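Local coordinates for pirin family protein (PDB 6D0P) that probably acts as an iron-dependent quercetin 2,3-dioxygenase of the pirin family, which pairs two cupin domains in one chain, at residues Ile151-Leu156 against Gly160-Val165; Gly193-Leu198 against Val217-Arg222. All blocks are in the same frame, centred on the assembly; numbering follows the deposited sequence. Where two conformers were deposited one is given.

Overall arrangement
Two ways of tying chain segments together meet on one side of this pirin. Interaction 1 is a beta hairpin whose backbones are laced by hydrogen bonds; interaction 2 is a single solvent-facing salt bridge between Gly193-Leu198 and Val217-Arg222. Their centres lie 17 Å apart, yet they touch where His196 ND1 packs 3.6 Å from Leu156 CB. Leu156 also gives its carbonyl oxygen to a magnesium ion, and the nearest atoms of the Lys195 side chain in interaction 2 stand about 9 Å from that ion. The manganese site of His64, His66, His108 and Glu110 belongs to the N-terminal cupin, and neither contact contributes a ligand to it.

Interaction 1. Residues Ile151-Leu156 against Gly160-Val165; sequences IPDIAL and GSHLRV. With MG (magnesium ion), chain F.
Ile154 and Leu163 exchange two backbone hydrogen bonds: Ile154 N gives one to Leu163 O (2.7 Å), and Leu163 N returns one to Ile154 O (2.9 Å). Val165 N to Pro152 O and Leu156 N to Ser161 O carry the ladder outward at its two ends. Between these rungs, Asp153 faces Arg164 and Ala155 faces His162 as non-hydrogen-bonded pairs, all four side chains on one face.

On that face Asp153 reaches diagonally to His162. Its CG stands anti to the backbone N (chi1 -161°), while the imidazole sits between its own backbone N and carbonyl carbon (chi1 71°); together the two torsions bring OD1 and ND1 to each other across the face that the two pairs share. His162 ND1 donates to the syn lone pair of Asp153 OD1 at 2.7 Å, but the bond is bent to 138°: the oxygen is tilted from the ring plane, and carboxylate and ring stand steeply to one another. The carboxylate would probably favour a protonated imidazole. Farther along, Ile151 CD1 lies over one face of the Arg164 guanidinium, 3.9 Å from NH2. Asp187 and Gly95 hold that group in place from outside the hairpin.

The other face is apolar. Leu156 CD1 rests 4.0 Å from Leu163 CB, and Tyr170 touches Ile154, Leu156, Leu163 and Val165.

Just before the returning strand, Ser161 OG bonds to Asp157 and Val191 N. Beside the turn, Leu156 O binds the magnesium ion at 2.1 Å, with four waters among its ligands. This is an antiparallel beta hairpin with a short connection; strand 153-155 is the outermost strand, within this chain, of a seven-stranded antiparallel sheet, and strand 162-165 joins it to strand 183-190.

Interaction 2. Residues Gly193-Leu198 against Val217-Arg222; sequences GQKHTL and VNDTNR
The carboxylate of Asp219 is the flat group here, and Lys195 meets it at one oxygen: NZ approaches OD1 at 2.9 Å on the syn lone pair, the side of the other oxygen. OD2 stays 3.7 Å from the same NZ, too uneven for a symmetrical two-oxygen grip. A water makes up the difference, donating to Asp219 OD2 (2.8 Å) and accepting from Lys195 NZ (3.1 Å). Ammonium, carboxylate and water thereby close a small ring, and both carboxylate oxygens are engaged.

The lysine makes its reach by being stretched out. CG is anti to the backbone N (chi1 -179°), the chain beyond it is fully extended, and it meets the aspartate side chain at about a right angle. That length spans the 9.5 Å between the CA atoms of Lys195 and Asp219. In the sheet, strand 237-242 lies between strand 195-199 and strand 214-217, and the lysine passes over it, touching Ser239 and Asn241.

Asp219 is presented by a tight turn, whose two corner residues, Asn218 and Asp219, take positive phi (51° and 64°) in the left-handed region. Val217 O accepts from both Thr220 N and Asn221 N, and these two residues face Val217 as a classic beta bulge. Asn218 OD1 binds Ser239 N and pins the turn to the intervening strand.

Both partners are exposed and little surface is buried, so solvent probably screens the attraction; the chemistry implies a modest, water-assisted electrostatic clasp between a sheet edge and a hairpin turn in the C-terminal cupin domain.

Interaction 1. Residues Ile151-Leu156 against Gly160-Val165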
loop_
_atom_site.group_PDB
_atom_site.type_symbol
_atom_site.label_atom_id
_atom_site.label_comp_id
_atom_site.label_asym_id
_atom_site.label_seq_id
_atom_site.Cartn_x
_atom_site.Cartn_y
_atom_site.Cartn_z
ATOM N N ILE A 151 -9.576 12.849 2.701
ATOM C CA ILE A 151 -9.584 11.516 3.286
ATOM C C ILE A 151 -10.264 11.587 4.666
ATOM O O ILE A 151 -9.817 12.312 5.513
ATOM C CB ILE A 151 -8.154 10.968 3.355
ATOM C CG1 ILE A 151 -7.518 10.946 1.964
ATOM C CG2 ILE A 151 -8.138 9.580 4.002
ATOM C CD1 ILE A 151 -6.062 10.561 1.961
ATOM N N PRO A 152 -11.385 10.873 4.864
ATOM C CA PRO A 152 -12.063 10.880 6.173
ATOM C C PRO A 152 -11.085 10.389 7.253
ATOM O O PRO A 152 -10.450 9.355 7.055
ATOM C CB PRO A 152 -13.251 9.904 6.055
ATOM C CG PRO A 152 -13.417 9.742 4.575
ATOM C CD PRO A 152 -12.011 9.856 4.022
ATOM N N ASP A 153 -11.014 11.137 8.347
ATOM C CA ASP A 153 -10.095 10.913 9.492
ATOM C C ASP A 153 -10.934 10.771 10.763
ATOM O O ASP A 153 -11.552 11.755 11.207
ATOM C CB ASP A 153 -9.133 12.100 9.657
ATOM C CG ASP A 153 -7.885 11.796 10.476
ATOM O OD1 ASP A 153 -7.710 10.616 10.889
ATOM O OD2 ASP A 153 -7.064 12.730 10.662
ATOM N N ILE A 154 -10.922 9.588 11.354
ATOM C CA ILE A 154 -11.777 9.275 12.466
ATOM C C ILE A 154 -10.954 9.291 13.747
ATOM O O ILE A 154 -9.950 8.612 13.817
ATOM C CB ILE A 154 -12.432 7.899 12.252
ATOM C CG1 ILE A 154 -13.175 7.818 10.915
ATOM C CG2 ILE A 154 -13.323 7.523 13.426
ATOM C CD1 ILE A 154 -14.262 8.845 10.752
ATOM N N ALA A 155 -11.414 10.031 14.759
ATOM C CA ALA A 155 -10.720 10.039 16.037
ATOM C C ALA A 155 -11.111 8.764 16.794
ATOM O O ALA A 155 -12.292 8.505 16.979
ATOM C CB ALA A 155 -11.063 11.267 16.833
ATOM N N LEU A 156 -10.128 7.977 17.213
ATOM C CA LEU A 156 -10.414 6.722 17.909
ATOM C C LEU A 156 -10.488 6.928 19.431
ATOM O O LEU A 156 -10.970 6.044 20.150
ATOM C CB LEU A 156 -9.311 5.716 17.574
ATOM C CG LEU A 156 -9.231 5.298 16.118
ATOM C CD1 LEU A 156 -8.022 4.411 15.896
ATOM C CD2 LEU A 156 -10.530 4.606 15.700
ATOM N N GLY A 160 -5.511 11.568 20.725
ATOM C CA GLY A 160 -4.731 11.758 19.519
ATOM C C GLY A 160 -4.718 10.548 18.597
ATOM O O GLY A 160 -4.137 10.631 17.499
ATOM N N SER A 161 -5.303 9.413 18.990
ATOM C CA SER A 161 -5.342 8.259 18.051
ATOM C C SER A 161 -6.336 8.561 16.932
ATOM O O SER A 161 -7.406 9.116 17.192
ATOM C CB SER A 161 -5.706 6.978 18.742
ATOM O OG SER A 161 -4.845 6.735 19.843
ATOM N N HIS A 162 -5.999 8.178 15.693
ATOM C CA HIS A 162 -6.881 8.430 14.565
ATOM C C HIS A 162 -6.683 7.349 13.492
ATOM O O HIS A 162 -5.666 6.625 13.460
ATOM C CB HIS A 162 -6.683 9.841 13.992
ATOM C CG HIS A 162 -5.395 10.011 13.262
ATOM N ND1 HIS A 162 -5.319 9.937 11.891
ATOM C CD2 HIS A 162 -4.138 10.203 13.705
ATOM C CE1 HIS A 162 -4.059 10.080 11.518
ATOM N NE2 HIS A 162 -3.319 10.247 12.617
ATOM N N LEU A 163 -7.687 7.256 12.636
ATOM C CA LEU A 163 -7.697 6.327 11.550
ATOM C C LEU A 163 -8.215 7.048 10.298
ATOM O O LEU A 163 -9.246 7.739 10.355
ATOM C CB LEU A 163 -8.593 5.160 11.972
ATOM C CG LEU A 163 -8.758 4.024 10.968
ATOM C CD1 LEU A 163 -9.076 2.732 11.692
ATOM C CD2 LEU A 163 -9.833 4.350 9.942
ATOM N N ARG A 164 -7.490 6.911 9.189
ATOM C CA ARG A 164 -7.907 7.482 7.910
ATOM C C ARG A 164 -8.479 6.359 7.049
ATOM O O ARG A 164 -7.858 5.266 6.947
ATOM C CB ARG A 164 -6.723 8.100 7.164
ATOM C CG ARG A 164 -5.989 9.187 7.936
ATOM C CD ARG A 164 -5.178 10.047 6.978
ATOM N NE ARG A 164 -4.189 9.239 6.287
ATOM C CZ ARG A 164 -3.415 9.687 5.304
ATOM N NH1 ARG A 164 -2.493 8.899 4.782
ATOM N NH2 ARG A 164 -3.549 10.926 4.882
ATOM N N VAL A 165 -9.628 6.614 6.437
ATOM C CA VAL A 165 -10.273 5.614 5.608
ATOM C C VAL A 165 -9.853 5.854 4.159
ATOM O O VAL A 165 -10.476 6.617 3.419
ATOM C CB VAL A 165 -11.802 5.637 5.790
ATOM C CG1 VAL A 165 -12.451 4.435 5.130
ATOM C CG2 VAL A 165 -12.190 5.695 7.261
HETATM MG MG MG F . -12.697 5.017 20.881
HETATM O O HOH W 1 -13.791 6.765 20.851
HETATM O O HOH W 2 -13.281 4.675 18.859
HETATM O O HOH W 3 -11.282 3.258 20.833
HETATM O O HOH W 4 -14.262 3.723 21.461
#

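Interaction 2. Residues Gly193-Leu198 against Val217-Arg222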
loop_
_atom_site.group_PDB
_atom_site.type_symbol
_atom_site.label_atom_id
_atom_site.label_comp_id
_atom_site.label_asym_id
_atom_site.label_seq_id
_atom_site.Cartn_x
_atom_site.Cartn_y
_atom_site.Cartn_z
ATOM N N GLY A 193 -0.752 3.819 25.329
ATOM C CA GLY A 193 -1.673 3.614 26.453
ATOM C C GLY A 193 -3.136 3.543 26.033
ATOM O O GLY A 193 -3.996 3.432 26.890
ATOM N N GLN A 194 -3.450 3.591 24.741
ATOM C CA GLN A 194 -4.862 3.524 24.335
ATOM C C GLN A 194 -5.151 2.206 23.610
ATOM O O GLN A 194 -4.313 1.756 22.777
ATOM C CB GLN A 194 -5.210 4.705 23.432
ATOM C CG GLN A 194 -5.010 6.043 24.124
ATOM C CD GLN A 194 -5.936 6.216 25.308
ATOM O OE1 GLN A 194 -7.128 5.897 25.252
ATOM N NE2 GLN A 194 -5.401 6.763 26.384
ATOM N N LYS A 195 -6.352 1.668 23.896
ATOM C CA LYS A 195 -6.857 0.418 23.356
ATOM C C LYS A 195 -8.063 0.664 22.437
ATOM O O LYS A 195 -8.899 1.527 22.734
ATOM C CB LYS A 195 -7.315 -0.522 24.470
ATOM C CG LYS A 195 -7.822 -1.861 23.951
ATOM C CD LYS A 195 -8.058 -2.910 25.005
ATOM C CE LYS A 195 -8.549 -4.209 24.402
ATOM N NZ LYS A 195 -8.758 -5.242 25.439
ATOM N N HIS A 196 -8.178 -0.150 21.382
ATOM C CA HIS A 196 -9.220 0.001 20.374
ATOM C C HIS A 196 -9.659 -1.352 19.815
ATOM O O HIS A 196 -8.831 -2.210 19.547
ATOM C CB HIS A 196 -8.700 0.866 19.231
ATOM C CG HIS A 196 -7.988 2.068 19.730
ATOM N ND1 HIS A 196 -8.662 3.228 20.078
ATOM C CD2 HIS A 196 -6.675 2.284 19.984
ATOM C CE1 HIS A 196 -7.794 4.113 20.519
ATOM N NE2 HIS A 196 -6.553 3.564 20.443
ATOM N N THR A 197 -10.966 -1.501 19.628
ATOM C CA THR A 197 -11.534 -2.694 19.016
ATOM C C THR A 197 -11.954 -2.333 17.589
ATOM O O THR A 197 -12.649 -1.332 17.354
ATOM C CB THR A 197 -12.702 -3.245 19.842
ATOM O OG1 THR A 197 -12.141 -3.693 21.070
ATOM C CG2 THR A 197 -13.430 -4.397 19.179
ATOM N N LEU A 198 -11.500 -3.122 16.634
ATOM C CA LEU A 198 -11.869 -2.891 15.252
ATOM C C LEU A 198 -12.747 -4.053 14.787
ATOM O O LEU A 198 -12.580 -5.208 15.230
ATOM C CB LEU A 198 -10.616 -2.772 14.380
ATOM C CG LEU A 198 -9.715 -1.574 14.680
ATOM C CD1 LEU A 198 -8.877 -1.828 15.921
ATOM C CD2 LEU A 198 -8.820 -1.268 13.493
ATOM N N VAL A 217 -1.954 -7.110 19.964
ATOM C CA VAL A 217 -3.163 -7.575 19.301
ATOM C C VAL A 217 -3.874 -8.597 20.211
ATOM O O VAL A 217 -3.253 -9.561 20.692
ATOM C CB VAL A 217 -2.835 -8.217 17.939
ATOM C CG1 VAL A 217 -4.089 -8.653 17.201
ATOM C CG2 VAL A 217 -1.977 -7.319 17.073
ATOM N N ASN A 218 -5.173 -8.403 20.409
ATOM C CA ASN A 218 -6.023 -9.311 21.197
ATOM C C ASN A 218 -5.414 -9.608 22.574
ATOM O O ASN A 218 -5.475 -10.747 23.033
ATOM C CB ASN A 218 -6.309 -10.606 20.433
ATOM C CG ASN A 218 -7.140 -10.361 19.195
ATOM O OD1 ASN A 218 -7.816 -9.345 19.109
ATOM N ND2 ASN A 218 -7.097 -11.276 18.237
ATOM N N ASP A 219 -4.828 -8.590 23.207
ATOM C CA ASP A 219 -4.288 -8.657 24.574
ATOM C C ASP A 219 -3.119 -9.634 24.749
ATOM O O ASP A 219 -2.564 -9.653 25.831
ATOM C CB ASP A 219 -5.351 -9.086 25.596
ATOM C CG ASP A 219 -6.567 -8.183 25.628
ATOM O OD1 ASP A 219 -6.389 -6.940 25.631
ATOM O OD2 ASP A 219 -7.677 -8.731 25.646
ATOM N N THR A 220 -2.720 -10.421 23.763
ATOM C CA THR A 220 -1.676 -11.412 24.026
ATOM C C THR A 220 -0.521 -11.387 23.011
ATOM O O THR A 220 0.461 -12.058 23.269
ATOM C CB THR A 220 -2.270 -12.831 24.048
ATOM O OG1 THR A 220 -2.902 -13.025 22.783
ATOM C CG2 THR A 220 -3.275 -13.044 25.164
ATOM N N ASN A 221 -0.595 -10.696 21.878
ATOM C CA ASN A 221 0.550 -10.767 20.943
ATOM C C ASN A 221 1.068 -9.367 20.620
ATOM O O ASN A 221 0.401 -8.566 19.973
ATOM C CB ASN A 221 0.203 -11.540 19.671
ATOM C CG ASN A 221 0.107 -13.034 19.917
ATOM O OD1 ASN A 221 -0.994 -13.556 19.976
ATOM N ND2 ASN A 221 1.244 -13.715 20.064
ATOM N N ARG A 222 2.294 -9.103 21.034
ATOM C CA ARG A 222 2.878 -7.808 20.804
ATOM C C ARG A 222 3.598 -7.774 19.456
ATOM O O ARG A 222 4.294 -8.712 19.088
ATOM C CB ARG A 222 3.835 -7.483 21.945
ATOM C CG ARG A 222 4.504 -6.128 21.807
ATOM C CD ARG A 222 5.141 -5.761 23.122
ATOM N NE ARG A 222 5.992 -4.598 22.968
ATOM C CZ ARG A 222 6.329 -3.805 23.956
ATOM N NH1 ARG A 222 5.860 -4.054 25.170
ATOM N NH2 ARG A 222 7.128 -2.781 23.731
HETATM O O HOH W 5 -8.874 -7.593 23.391
#